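Local structure of secreted in xylem 3 (Fusarium oxysporum, 5OD4) at residues A[76-81]-A[96-101]; A[15-20]-A[123-128]; A[3-8]-A[80-85]; A[44-49]-A[63-68]; A[70-75]-A[104-109]. The protein probably acts as a secreted effector of a fungal plant pathogen that suppresses plant immunity and can be recognised by the host, by a mechanism not known. One frame throughout, in Å; residues are numbered along the deposited sequence.

Contact 1 (A[76-81]-A[96-101])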
# COMPACT_ATOMS: atom_id res chain seq x y z
N ASN A 76 -13.08 6.36 -8.19
CA ASN A 76 -12.30 6.66 -6.98
C ASN A 76 -11.91 5.39 -6.27
O ASN A 76 -12.71 4.46 -6.19
CB ASN A 76 -13.14 7.51 -6.03
CG ASN A 76 -13.50 8.85 -6.61
OD1 ASN A 76 -12.62 9.62 -7.00
ND2 ASN A 76 -14.79 9.16 -6.64
N TYR A 77 -10.69 5.37 -5.73
CA TYR A 77 -10.17 4.22 -5.01
C TYR A 77 -9.62 4.64 -3.67
O TYR A 77 -8.97 5.69 -3.52
CB TYR A 77 -9.04 3.51 -5.80
CG TYR A 77 -9.47 3.00 -7.15
CD1 TYR A 77 -9.51 3.86 -8.25
CD2 TYR A 77 -9.82 1.69 -7.36
CE1 TYR A 77 -9.89 3.41 -9.48
CE2 TYR A 77 -10.19 1.22 -8.61
CZ TYR A 77 -10.23 2.08 -9.67
OH TYR A 77 -10.58 1.71 -10.93
N GLU A 78 -9.87 3.79 -2.68
CA GLU A 78 -9.35 3.89 -1.32
C GLU A 78 -8.13 2.98 -1.22
O GLU A 78 -8.19 1.81 -1.61
CB GLU A 78 -10.45 3.45 -0.35
CG GLU A 78 -10.07 3.41 1.12
CD GLU A 78 -9.88 4.75 1.76
OE1 GLU A 78 -10.00 5.80 1.12
OE2 GLU A 78 -9.61 4.76 3.00
N ILE A 79 -7.03 3.51 -0.67
CA ILE A 79 -5.79 2.78 -0.49
C ILE A 79 -5.43 2.87 0.99
O ILE A 79 -5.35 3.97 1.53
CB ILE A 79 -4.67 3.39 -1.34
CG1 ILE A 79 -5.02 3.38 -2.82
CG2 ILE A 79 -3.36 2.65 -1.11
CD1 ILE A 79 -4.28 4.40 -3.63
N GLU A 80 -5.28 1.72 1.66
CA GLU A 80 -5.04 1.71 3.10
C GLU A 80 -3.91 0.80 3.45
O GLU A 80 -3.81 -0.31 2.92
CB GLU A 80 -6.32 1.27 3.85
CG GLU A 80 -7.51 2.13 3.59
CD GLU A 80 -8.78 1.76 4.33
OE1 GLU A 80 -8.86 0.69 4.98
OE2 GLU A 80 -9.72 2.60 4.28
N VAL A 81 -3.12 1.24 4.43
CA VAL A 81 -2.09 0.41 5.04
C VAL A 81 -2.36 0.31 6.53
O VAL A 81 -2.45 1.35 7.22
CB VAL A 81 -0.67 0.96 4.80
CG1 VAL A 81 0.36 0.11 5.51
CG2 VAL A 81 -0.39 1.06 3.31
N PHE A 96 -2.47 2.88 9.65
CA PHE A 96 -1.19 3.55 9.60
C PHE A 96 -1.17 4.70 8.62
O PHE A 96 -0.81 5.83 8.98
CB PHE A 96 -0.12 2.48 9.30
CG PHE A 96 1.30 2.95 9.41
CD1 PHE A 96 1.73 3.87 10.34
CD2 PHE A 96 2.27 2.35 8.57
CE1 PHE A 96 3.08 4.24 10.41
CE2 PHE A 96 3.61 2.68 8.65
CZ PHE A 96 4.01 3.63 9.58
N HIS A 97 -1.54 4.45 7.37
CA HIS A 97 -1.59 5.49 6.35
C HIS A 97 -2.66 5.15 5.34
O HIS A 97 -2.92 3.99 5.09
CB HIS A 97 -0.25 5.63 5.60
CG HIS A 97 0.85 6.22 6.40
ND1 HIS A 97 0.84 7.53 6.79
CD2 HIS A 97 1.94 5.67 6.98
CE1 HIS A 97 1.92 7.78 7.53
NE2 HIS A 97 2.61 6.65 7.65
N THR A 98 -3.23 6.19 4.73
CA THR A 98 -4.18 6.00 3.65
C THR A 98 -3.92 6.98 2.53
O THR A 98 -3.26 8.01 2.72
CB THR A 98 -5.64 6.16 4.14
OG1 THR A 98 -5.84 7.52 4.48
CG2 THR A 98 -5.97 5.27 5.35
N ALA A 99 -4.46 6.66 1.35
CA ALA A 99 -4.37 7.54 0.20
C ALA A 99 -5.56 7.29 -0.69
O ALA A 99 -6.30 6.36 -0.53
CB ALA A 99 -3.07 7.34 -0.55
N ARG A 100 -5.78 8.24 -1.61
CA ARG A 100 -6.86 8.17 -2.60
C ARG A 100 -6.30 8.26 -4.00
O ARG A 100 -5.37 9.03 -4.26
CB ARG A 100 -7.86 9.30 -2.40
CG ARG A 100 -8.48 9.36 -1.02
CD ARG A 100 -9.54 8.31 -0.84
NE ARG A 100 -10.70 8.62 -1.66
CZ ARG A 100 -11.74 7.82 -1.83
NH1 ARG A 100 -11.78 6.65 -1.23
NH2 ARG A 100 -12.71 8.21 -2.64
N LEU A 101 -6.90 7.48 -4.91
CA LEU A 101 -6.71 7.65 -6.37
C LEU A 101 -8.06 8.10 -6.87
O LEU A 101 -9.00 7.34 -6.87
CB LEU A 101 -6.21 6.31 -7.03
CG LEU A 101 -5.96 6.39 -8.55
CD1 LEU A 101 -4.74 7.25 -8.85
CD2 LEU A 101 -5.81 5.00 -9.10
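Tyr77 to Val81 and His97 to Leu101 pair as the antiparallel strands of a β hairpin, with Tyr77–Leu101, Ile79–Ala99 and Val81–His97 as hydrogen-bonded pairs. At the far end Val81 O accepts from both Phe96 N (2.9 Å) and His97 N (3.2 Å), a classic β bulge.

Arg100, modelled in two conformers, is followed here in one of them. Its CB lies 3.9 Å from Tyr77 O. Bends at chi2 (-77°) and chi3 (-69°) fold CD and then NE back over the partner strand, bringing CD to 3.2 Å from Glu78 OE1. The guanidinium has Tyr77 O above one face, offset toward the rim. In its plane, NH1 donates to Glu78 OE1 at 3.1 Å, a salt bridge that meets the carboxylate on its anti side. NH2 passes Asn76 CB at 3.5 Å and forms a second salt bridge with Asp128.

The other face suits apolar residues: Tyr77 CD1 rests 4.0 Å from Leu101 CD2, and small Ala99 lies beside branched Ile79; Ile79 and Val81 also meet strand 60-66.

On the polar face, Glu80, whose carboxylate is held by the backbone NH groups of Val6 and Phe7, brings OE2 within 2.5 Å of Glu78 OE2. Oxygens this close imply that one acid probably carries a proton, even with Arg100 offsetting some of the negative charge.

Contact 2 (A[15-20]-A[123-128]). With EDO (1,2-ethanediol), chain F.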
# COMPACT_ATOMS: atom_id res chain seq x y z
N THR A 15 -13.03 -6.99 -6.78
CA THR A 15 -12.02 -6.21 -7.49
C THR A 15 -11.06 -5.51 -6.53
O THR A 15 -10.25 -4.67 -6.95
CB THR A 15 -12.66 -5.21 -8.42
OG1 THR A 15 -13.46 -4.34 -7.63
CG2 THR A 15 -13.45 -5.85 -9.54
N SER A 16 -11.17 -5.77 -5.25
CA SER A 16 -10.18 -5.26 -4.31
C SER A 16 -8.89 -6.06 -4.41
O SER A 16 -8.90 -7.22 -4.81
CB SER A 16 -10.72 -5.37 -2.89
OG SER A 16 -11.97 -4.68 -2.72
N PHE A 17 -7.81 -5.43 -3.98
CA PHE A 17 -6.52 -6.10 -3.88
C PHE A 17 -6.02 -5.99 -2.46
O PHE A 17 -6.02 -4.90 -1.89
CB PHE A 17 -5.52 -5.44 -4.81
CG PHE A 17 -4.12 -6.00 -4.71
CD1 PHE A 17 -3.82 -7.25 -5.19
CD2 PHE A 17 -3.10 -5.25 -4.17
CE1 PHE A 17 -2.53 -7.76 -5.09
CE2 PHE A 17 -1.81 -5.73 -4.10
CZ PHE A 17 -1.52 -6.98 -4.56
N THR A 18 -5.57 -7.10 -1.90
CA THR A 18 -4.94 -7.11 -0.59
C THR A 18 -3.63 -7.86 -0.67
O THR A 18 -3.51 -8.87 -1.36
CB THR A 18 -5.84 -7.76 0.44
OG1 THR A 18 -6.17 -9.10 0.03
CG2 THR A 18 -7.11 -6.98 0.64
N THR A 19 -2.66 -7.37 0.08
CA THR A 19 -1.40 -8.08 0.24
C THR A 19 -0.78 -7.69 1.58
O THR A 19 -1.14 -6.69 2.15
CB THR A 19 -0.45 -7.82 -0.94
OG1 THR A 19 0.62 -8.76 -0.88
CG2 THR A 19 0.09 -6.40 -1.00
N SER A 20 0.14 -8.50 2.05
CA SER A 20 0.91 -8.15 3.22
C SER A 20 2.37 -8.32 2.93
O SER A 20 2.76 -9.09 2.06
CB SER A 20 0.51 -8.97 4.40
OG SER A 20 0.76 -10.33 4.16
N LEU A 123 -1.73 -4.02 3.00
CA LEU A 123 -2.21 -3.07 2.02
C LEU A 123 -3.55 -3.55 1.46
O LEU A 123 -3.68 -4.71 1.07
CB LEU A 123 -1.20 -2.99 0.87
CG LEU A 123 -1.58 -2.21 -0.37
CD1 LEU A 123 -1.78 -0.74 -0.05
CD2 LEU A 123 -0.54 -2.41 -1.47
N THR A 124 -4.50 -2.62 1.37
CA THR A 124 -5.78 -2.87 0.68
C THR A 124 -6.00 -1.75 -0.31
O THR A 124 -5.84 -0.57 0.04
CB THR A 124 -6.94 -2.95 1.66
OG1 THR A 124 -6.72 -3.94 2.65
CG2 THR A 124 -8.25 -3.28 0.94
N ILE A 125 -6.39 -2.11 -1.52
CA ILE A 125 -6.80 -1.16 -2.58
C ILE A 125 -8.21 -1.56 -2.98
O ILE A 125 -8.45 -2.73 -3.33
CB ILE A 125 -5.88 -1.26 -3.80
CG1 ILE A 125 -4.41 -0.97 -3.42
CG2 ILE A 125 -6.33 -0.31 -4.89
CD1 ILE A 125 -3.40 -1.26 -4.52
N SER A 126 -9.14 -0.60 -2.97
CA SER A 126 -10.54 -0.91 -3.34
C SER A 126 -11.20 0.27 -3.98
O SER A 126 -11.07 1.38 -3.51
CB SER A 126 -11.32 -1.32 -2.10
OG SER A 126 -12.60 -1.75 -2.46
N GLU A 127 -12.00 0.01 -5.00
CA GLU A 127 -12.89 1.03 -5.54
C GLU A 127 -13.88 1.46 -4.51
O GLU A 127 -14.39 0.63 -3.78
CB GLU A 127 -13.59 0.52 -6.82
CG GLU A 127 -14.47 1.56 -7.46
CD GLU A 127 -15.18 1.12 -8.73
OE1 GLU A 127 -14.90 -0.03 -9.20
OE2 GLU A 127 -16.01 1.90 -9.24
N ASP A 128 -14.18 2.75 -4.48
CA ASP A 128 -15.26 3.23 -3.59
C ASP A 128 -16.61 2.59 -3.91
O ASP A 128 -16.91 2.51 -5.10
CB ASP A 128 -15.57 4.70 -3.75
CG ASP A 128 -14.64 5.54 -2.97
OD1 ASP A 128 -13.78 4.92 -2.31
OD2 ASP A 128 -14.79 6.80 -2.99
OXT ASP A 128 -17.45 2.28 -3.04
C1 EDO F . -19.00 -0.12 -8.87
O1 EDO F . -18.99 -0.67 -7.53
C2 EDO F . -18.32 -1.06 -9.86
O2 EDO F . -17.18 -1.69 -9.29
O HOH W 1 -14.26 -3.49 -1.35
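Phe17 and Thr19 face Ile125 and Leu123 as hydrogen-bonded pairs of two antiparallel strands, whose directions differ by 175°. Phe17 and Ile125 exchange two N–H···O bonds, each 2.8 Å, and Thr19 and Leu123 exchange two more. Between them Thr18 and Thr124 form a non-hydrogen-bonded pair, where Thr18 CA makes a CA–H···O contact with Leu123 O.

Side chains alternate between the two faces. On one, Phe17 CG stands anti to the backbone N (chi1 176°), and ring atom CD2 lies 4.0 Å from Ile125 CD1, while Leu123 CD2 approaches the ring edge. Thr19 turns its methyl toward the same leucine, CG2 to CD2 4.1 Å, so a β-branched residue adds apolar surface there. On the other face the two threonines lie side by side, Thr18 CG2 standing 3.7 Å from Thr124 OG1; such short polar side chains suit a face that is partly exposed.

Beyond the ladder, a water joins two serines, 2.9 Å from Ser16 OG and 2.6 Å from Ser126 OG. Ser16 OG, in the conformer described of two, is also hydrogen-bonded to Ser13 N. Glu127 OE1 accepts from a 1,2-ethanediol, probably left from crystallisation.

Strand 17-21 is one of the two outermost strands of its sheet within this chain. Strand 119-127 sits between it and strand 77-85, while Phe17 meets His48 and Leu123 meets Ile50 of strand 47-53 in the opposing sheet.

Contact 3 (A[3-8]-A[80-85]). With EDO (1,2-ethanediol), chain B.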
# COMPACT_ATOMS: atom_id res chain seq x y z
N PRO A 3 -5.23 8.59 10.76
CA PRO A 3 -5.71 7.87 9.62
C PRO A 3 -6.95 7.02 9.96
O PRO A 3 -6.98 6.35 11.00
CB PRO A 3 -4.48 7.01 9.23
CG PRO A 3 -3.34 7.70 9.88
CD PRO A 3 -3.84 8.31 11.12
N TYR A 4 -7.88 6.96 9.03
CA TYR A 4 -9.11 6.20 9.17
C TYR A 4 -9.09 5.07 8.14
O TYR A 4 -8.93 5.34 6.95
CB TYR A 4 -10.29 7.12 8.90
CG TYR A 4 -11.65 6.47 8.95
CD1 TYR A 4 -12.15 5.70 7.87
CD2 TYR A 4 -12.45 6.55 10.07
CE1 TYR A 4 -13.37 5.07 7.91
CE2 TYR A 4 -13.69 5.91 10.10
CZ TYR A 4 -14.15 5.18 9.02
OH TYR A 4 -15.36 4.54 9.01
N CYS A 5 -9.30 3.84 8.60
CA CYS A 5 -9.30 2.68 7.71
C CYS A 5 -10.69 2.06 7.74
O CYS A 5 -11.16 1.64 8.79
CB CYS A 5 -8.26 1.67 8.16
SG CYS A 5 -6.55 2.01 7.76
N VAL A 6 -11.33 1.98 6.58
CA VAL A 6 -12.63 1.35 6.48
C VAL A 6 -12.52 -0.18 6.51
O VAL A 6 -13.50 -0.86 6.86
CB VAL A 6 -13.44 1.88 5.28
CG1 VAL A 6 -13.00 1.23 3.99
CG2 VAL A 6 -14.93 1.75 5.53
N PHE A 7 -11.35 -0.73 6.13
CA PHE A 7 -11.11 -2.16 6.16
C PHE A 7 -10.18 -2.46 7.34
O PHE A 7 -9.25 -1.67 7.57
CB PHE A 7 -10.42 -2.60 4.87
CG PHE A 7 -11.16 -2.23 3.62
CD1 PHE A 7 -12.40 -2.82 3.32
CD2 PHE A 7 -10.67 -1.24 2.77
CE1 PHE A 7 -13.08 -2.48 2.16
CE2 PHE A 7 -11.36 -0.89 1.62
CZ PHE A 7 -12.56 -1.51 1.31
N PRO A 8 -10.37 -3.54 8.09
CA PRO A 8 -11.26 -4.67 7.80
C PRO A 8 -12.64 -4.55 8.42
O PRO A 8 -13.38 -5.56 8.46
CB PRO A 8 -10.50 -5.87 8.40
CG PRO A 8 -9.81 -5.25 9.58
CD PRO A 8 -9.35 -3.91 9.09
N GLU A 80 -5.28 1.72 1.66
CA GLU A 80 -5.04 1.71 3.10
C GLU A 80 -3.91 0.80 3.45
O GLU A 80 -3.81 -0.31 2.92
CB GLU A 80 -6.32 1.27 3.85
CG GLU A 80 -7.51 2.13 3.59
CD GLU A 80 -8.78 1.76 4.33
OE1 GLU A 80 -8.86 0.69 4.98
OE2 GLU A 80 -9.72 2.60 4.28
N VAL A 81 -3.12 1.24 4.43
CA VAL A 81 -2.09 0.41 5.04
C VAL A 81 -2.36 0.31 6.53
O VAL A 81 -2.45 1.35 7.22
CB VAL A 81 -0.67 0.96 4.80
CG1 VAL A 81 0.36 0.11 5.51
CG2 VAL A 81 -0.39 1.06 3.31
N ARG A 82 -2.45 -0.92 7.03
CA ARG A 82 -2.43 -1.18 8.46
C ARG A 82 -1.09 -1.79 8.83
O ARG A 82 -0.44 -2.44 8.01
CB ARG A 82 -3.56 -2.14 8.87
CG ARG A 82 -4.92 -1.57 8.52
CD ARG A 82 -6.09 -2.40 8.99
NE ARG A 82 -6.23 -2.31 10.41
CZ ARG A 82 -5.96 -3.25 11.32
NH1 ARG A 82 -5.44 -4.42 11.05
NH2 ARG A 82 -6.22 -2.92 12.54
N ARG A 83 -0.66 -1.55 10.07
CA ARG A 83 0.57 -2.18 10.57
C ARG A 83 0.23 -3.00 11.81
O ARG A 83 -0.53 -2.53 12.68
CB ARG A 83 1.68 -1.17 10.81
CG ARG A 83 1.44 -0.18 11.94
CD ARG A 83 2.64 0.75 12.11
NE ARG A 83 2.43 1.68 13.21
CZ ARG A 83 3.32 2.55 13.65
NH1 ARG A 83 4.55 2.55 13.15
NH2 ARG A 83 3.02 3.37 14.64
N ILE A 84 0.82 -4.19 11.90
CA ILE A 84 0.59 -5.06 13.05
C ILE A 84 1.94 -5.36 13.67
O ILE A 84 2.83 -5.90 12.99
CB ILE A 84 -0.14 -6.34 12.71
CG1 ILE A 84 -1.46 -6.03 12.02
CG2 ILE A 84 -0.39 -7.17 13.99
CD1 ILE A 84 -2.35 -7.24 11.81
N PRO A 85 2.15 -5.01 14.96
CA PRO A 85 3.38 -5.35 15.67
C PRO A 85 3.75 -6.81 15.49
O PRO A 85 2.90 -7.65 15.68
CB PRO A 85 3.01 -5.03 17.13
CG PRO A 85 2.11 -3.83 17.00
CD PRO A 85 1.26 -4.16 15.80
C1 EDO B . -17.51 4.98 12.11
O1 EDO B . -17.13 5.22 10.73
C2 EDO B . -17.22 6.16 13.03
O2 EDO B . -15.86 6.51 12.91
O HOH W 2 -7.07 -1.18 5.89
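Val6 N and Phe7 N, two successive backbone donors, point into the carboxylate of Glu80. Val6 N reaches OE2 at 2.9 Å, 20° out of the carboxylate plane, and Phe7 N reaches the syn lone pair of OE1 at 3.1 Å. Glu80 suits the place because its chain, extended beyond CG (chi2 -178°), carries the acid up from the strand to a segment that forms no strand of its own.

Packing is closest here. Cys5 CB lies 3.4 Å from Glu80 OE1, and Phe7 CD2 lies equally near that oxygen. Val6 CG1 sits 3.5 Å above the centre of the Phe7 ring, so that two apolar groups cover each other beside the acid.

The other end is looser. A water gives one hydrogen bond to Phe7 O and another to Glu80 OE1. Pro8 CD rests over one face of the Arg82 guanidinium, 3.6 Å from Arg82 CD; NH2 of that arginine goes to Ala92 O. Exposed Tyr4 turns away, its OH hydrogen-bonded to a 1,2-ethanediol probably from the crystallisation liquor.

Cys5 is disulfide-bonded to Cys95 of the neighbouring strand 94-101. The N-terminal segment is thus strapped, by covalent bond and buried acid, over the polar outer face of one sheet of the β-sandwich.

Contact 4 (A[44-49]-A[63-68])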
# COMPACT_ATOMS: atom_id res chain seq x y z
N SER A 44 -7.88 -5.53 -9.49
CA SER A 44 -8.37 -4.17 -9.32
C SER A 44 -8.35 -3.27 -10.54
O SER A 44 -8.93 -2.20 -10.50
CB SER A 44 -7.50 -3.45 -8.25
OG SER A 44 -6.21 -3.15 -8.77
N GLY A 45 -7.67 -3.65 -11.61
CA GLY A 45 -7.48 -2.74 -12.77
C GLY A 45 -6.42 -1.65 -12.59
O GLY A 45 -6.21 -0.80 -13.48
N LEU A 46 -5.70 -1.73 -11.48
CA LEU A 46 -4.61 -0.82 -11.15
C LEU A 46 -3.33 -1.61 -11.02
O LEU A 46 -3.34 -2.83 -10.86
CB LEU A 46 -4.90 -0.05 -9.85
CG LEU A 46 -6.19 0.73 -9.84
CD1 LEU A 46 -6.39 1.31 -8.44
CD2 LEU A 46 -6.21 1.81 -10.90
N ASN A 47 -2.23 -0.86 -11.07
CA ASN A 47 -0.91 -1.38 -10.77
C ASN A 47 -0.39 -0.82 -9.46
O ASN A 47 -0.85 0.24 -9.00
CB ASN A 47 0.05 -1.07 -11.89
CG ASN A 47 -0.32 -1.74 -13.20
OD1 ASN A 47 -0.83 -2.85 -13.19
ND2 ASN A 47 0.02 -1.10 -14.30
N HIS A 48 0.60 -1.49 -8.87
CA HIS A 48 1.19 -1.05 -7.62
C HIS A 48 2.65 -1.42 -7.56
O HIS A 48 3.12 -2.33 -8.26
CB HIS A 48 0.45 -1.63 -6.40
CG HIS A 48 0.77 -3.07 -6.12
ND1 HIS A 48 0.59 -4.10 -7.01
CD2 HIS A 48 1.31 -3.62 -5.01
CE1 HIS A 48 1.01 -5.22 -6.45
NE2 HIS A 48 1.43 -4.97 -5.23
N ARG A 49 3.39 -0.73 -6.69
CA ARG A 49 4.73 -1.17 -6.34
C ARG A 49 5.00 -0.83 -4.90
O ARG A 49 4.54 0.19 -4.40
CB ARG A 49 5.80 -0.59 -7.28
CG ARG A 49 5.77 0.92 -7.41
CD ARG A 49 6.85 1.39 -8.35
NE ARG A 49 6.89 2.84 -8.39
CZ ARG A 49 7.63 3.53 -9.22
NH1 ARG A 49 8.40 2.93 -10.12
NH2 ARG A 49 7.58 4.84 -9.17
N ILE A 63 4.88 3.00 -1.15
CA ILE A 63 3.90 2.31 -1.97
C ILE A 63 3.35 3.30 -2.97
O ILE A 63 2.87 4.35 -2.58
CB ILE A 63 2.76 1.73 -1.13
CG1 ILE A 63 3.30 0.77 -0.08
CG2 ILE A 63 1.71 1.04 -2.04
CD1 ILE A 63 2.28 0.09 0.79
N ASP A 64 3.40 2.94 -4.25
CA ASP A 64 2.75 3.71 -5.33
C ASP A 64 1.64 2.87 -5.93
O ASP A 64 1.82 1.67 -6.16
CB ASP A 64 3.75 4.05 -6.44
CG ASP A 64 4.85 4.98 -6.04
OD1 ASP A 64 4.62 5.94 -5.27
OD2 ASP A 64 6.00 4.79 -6.58
N VAL A 65 0.51 3.54 -6.28
CA VAL A 65 -0.62 2.88 -6.94
C VAL A 65 -1.00 3.75 -8.12
O VAL A 65 -1.19 4.96 -7.97
CB VAL A 65 -1.80 2.73 -5.97
CG1 VAL A 65 -3.01 2.14 -6.69
CG2 VAL A 65 -1.41 1.88 -4.77
N ALA A 66 -1.16 3.15 -9.33
CA ALA A 66 -1.46 3.95 -10.49
C ALA A 66 -2.29 3.16 -11.47
O ALA A 66 -2.20 1.92 -11.54
CB ALA A 66 -0.18 4.42 -11.18
N PRO A 67 -3.07 3.85 -12.31
CA PRO A 67 -3.68 3.19 -13.47
C PRO A 67 -2.61 2.65 -14.40
O PRO A 67 -1.46 3.12 -14.38
CB PRO A 67 -4.46 4.32 -14.17
CG PRO A 67 -4.57 5.42 -13.15
CD PRO A 67 -3.33 5.30 -12.33
N PRO A 68 -2.95 1.67 -15.25
CA PRO A 68 -2.01 1.16 -16.24
C PRO A 68 -1.84 2.12 -17.40
O PRO A 68 -2.77 2.85 -17.75
CB PRO A 68 -2.68 -0.12 -16.73
CG PRO A 68 -4.14 0.25 -16.65
CD PRO A 68 -4.26 1.00 -15.34
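Asp64 OD2 takes two bonds from Arg49, one from NE at 2.8 Å and one from NH2 at 3.0 Å, and is also hydrogen-bonded to Tyr51 OH. The arginine comes side-on: NE uses the anti lone pair, whereas NH2 stands 32° out of the carboxylate plane. Arg49 CG lies between the backbone N and the carbonyl carbon (chi1 53°), and the chain then runs extended beside the aspartate. A long cationic side chain suits this place, since NH1 also reaches Asp35 and Pro36 O; Asp64 OD1 is hydrogen-bonded to Thr110 OG1, so the buried carboxylate has partners on both oxygens.

The strands form an antiparallel β hairpin within the second sheet of the sandwich. Asn47–Ala66 and Arg49–Asp64 are its hydrogen-bonded pairs, with His48 and Val65 between them on the face turned to the other sheet. There Leu46 CD1 lies 3.9 Å from Val65 CG1, branched apolar groups well suited to the interior where Ile125 meets both. His48 ND1 is hydrogen-bonded to Glu39 O.

Where the hairpin opens out, Leu46 CD2 packs against Pro67 CA and Asn47 ND2 approaches Pro68 CA at 3.6 Å. In one of the two Ser44 conformers, OG accepts from Leu46 N at 3.1 Å, an ST turn.

Contact 5 (A[70-75]-A[104-109]). With EDO (1,2-ethanediol), chain D.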
# COMPACT_ATOMS: atom_id res chain seq x y z
N GLY A 70 -0.58 4.79 -18.73
CA GLY A 70 -0.83 6.20 -18.88
C GLY A 70 -2.27 6.61 -18.82
O GLY A 70 -2.60 7.78 -19.10
N HIS A 71 -3.16 5.69 -18.44
CA HIS A 71 -4.57 5.98 -18.35
C HIS A 71 -4.90 6.82 -17.13
O HIS A 71 -4.14 6.92 -16.16
CB HIS A 71 -5.37 4.69 -18.33
CG HIS A 71 -5.34 3.93 -19.63
ND1 HIS A 71 -6.39 3.19 -20.09
CD2 HIS A 71 -4.38 3.81 -20.57
CE1 HIS A 71 -6.07 2.65 -21.26
NE2 HIS A 71 -4.84 2.99 -21.57
N GLN A 72 -6.08 7.42 -17.18
CA GLN A 72 -6.68 8.05 -16.00
C GLN A 72 -7.49 7.03 -15.22
O GLN A 72 -8.07 6.10 -15.79
CB GLN A 72 -7.60 9.18 -16.44
CG GLN A 72 -6.89 10.35 -17.10
CD GLN A 72 -7.92 11.26 -17.68
OE1 GLN A 72 -8.40 11.04 -18.80
NE2 GLN A 72 -8.32 12.29 -16.93
N ALA A 73 -7.58 7.23 -13.90
CA ALA A 73 -8.48 6.43 -13.10
C ALA A 73 -9.93 6.65 -13.54
O ALA A 73 -10.36 7.78 -13.75
CB ALA A 73 -8.33 6.80 -11.64
N ILE A 74 -10.70 5.56 -13.63
CA ILE A 74 -12.09 5.62 -14.07
C ILE A 74 -13.08 5.70 -12.94
O ILE A 74 -14.30 5.77 -13.17
CB ILE A 74 -12.45 4.44 -14.99
CG1 ILE A 74 -12.51 3.11 -14.24
CG2 ILE A 74 -11.49 4.35 -16.16
CD1 ILE A 74 -12.90 1.95 -15.12
N ALA A 75 -12.58 5.70 -11.71
CA ALA A 75 -13.37 5.68 -10.48
C ALA A 75 -12.47 6.19 -9.37
O ALA A 75 -11.27 6.39 -9.56
CB ALA A 75 -13.92 4.31 -10.19
N GLY A 104 -10.19 10.41 -12.78
CA GLY A 104 -9.50 11.33 -13.66
C GLY A 104 -8.04 11.55 -13.37
O GLY A 104 -7.34 12.12 -14.20
N SER A 105 -7.58 11.13 -12.19
CA SER A 105 -6.17 11.29 -11.86
C SER A 105 -5.32 10.30 -12.63
O SER A 105 -5.75 9.21 -13.01
CB SER A 105 -5.94 11.22 -10.37
OG SER A 105 -6.17 9.97 -9.82
N ARG A 106 -4.06 10.69 -12.81
CA ARG A 106 -3.08 9.84 -13.46
C ARG A 106 -2.19 9.08 -12.49
O ARG A 106 -1.55 8.11 -12.86
CB ARG A 106 -2.24 10.69 -14.40
CG ARG A 106 -3.10 11.18 -15.55
CD ARG A 106 -2.40 11.99 -16.60
NE ARG A 106 -3.34 12.35 -17.65
CZ ARG A 106 -4.35 13.22 -17.53
NH1 ARG A 106 -4.56 13.87 -16.38
NH2 ARG A 106 -5.16 13.46 -18.55
N GLY A 107 -2.12 9.55 -11.24
CA GLY A 107 -1.30 8.90 -10.27
C GLY A 107 0.18 9.19 -10.44
O GLY A 107 0.58 10.02 -11.26
N PRO A 108 0.99 8.52 -9.65
CA PRO A 108 0.55 7.57 -8.62
C PRO A 108 -0.05 8.27 -7.40
O PRO A 108 0.27 9.41 -7.09
CB PRO A 108 1.86 6.88 -8.21
CG PRO A 108 2.90 7.91 -8.47
CD PRO A 108 2.46 8.66 -9.68
N ALA A 109 -0.91 7.53 -6.72
CA ALA A 109 -1.19 7.75 -5.31
C ALA A 109 -0.05 7.12 -4.54
O ALA A 109 0.36 6.00 -4.85
CB ALA A 109 -2.51 7.13 -4.92
C1 EDO D . 2.69 6.41 -13.28
O1 EDO D . 3.71 7.38 -13.11
C2 EDO D . 1.39 7.19 -13.37
O2 EDO D . 1.57 8.50 -13.92
O HOH W 3 -1.49 7.18 -15.50
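Ala73 and the pair Gly104–Ser105 bind two irregular loops by their backbones, Ala73 N donating to Ser105 O at 2.8 Å and Gly104 N to Ala73 O at 2.8 Å, much as two strands would although neither loop is one.

Gln72 adds a side-chain bond. Its chain is extended beyond CG (chi2 171°), and NE2 donates to Gly104 O at 2.9 Å with the oxygen near the amide plane. The donor comes from well off the carbonyl direction, with a C=O···N angle of 118°. Glutamine fits because its amide supplies an N–H for Gly104 O and a flat group to lie against the guanidinium of Arg106. Gly104 fits because, at its positive phi, a β-carbon would be jammed against the preceding carbonyl oxygen.

In the conformer of Arg106 described here, one of two, the guanidinium is stacked on the Gln72 amide, the planes 13° apart and NH2 3.6 Å from Gln72 CD. Gln72 CG stands over the centre of that guanidinium. Close by, a water donates to His71 O (2.7 Å) and Arg106 O (2.8 Å), and Gly107 O accepts from a 1,2-ethanediol, probably a crystallisation additive.

Small Ala73 turns its CB to Leu101 at the end of strand 94-101. One loop lies between strands 60-66 and 77-85; the other leads through a cis peptide before Pro108 to strand 109-114, where Ala109 is hydrogen-bonded through its backbone to Val65.

Contacts 1 and 2 build one sheet from overlapping neighbours, since strand 77-85 lies between strands 94-101 and 119-127, whereas contact 4 belongs to the opposing sheet. All three are backbone ladders with apolar side chains toward the interior, where Leu46, Val65 and Ile63 meet Tyr77, Ile79, Val81 and Ile125, and charges or hydroxyls on the other faces. Contact 3, also partly buried, shares Glu80 and Val81 with contact 1 but binds a strandless segment through an acid, with the disulfide of Cys5 going to the adjacent strand 94-101. Contact 5, a surface contact about 23 Å from contact 3 between centres, joins loops between the sheets by backbone bonds, an amide and water.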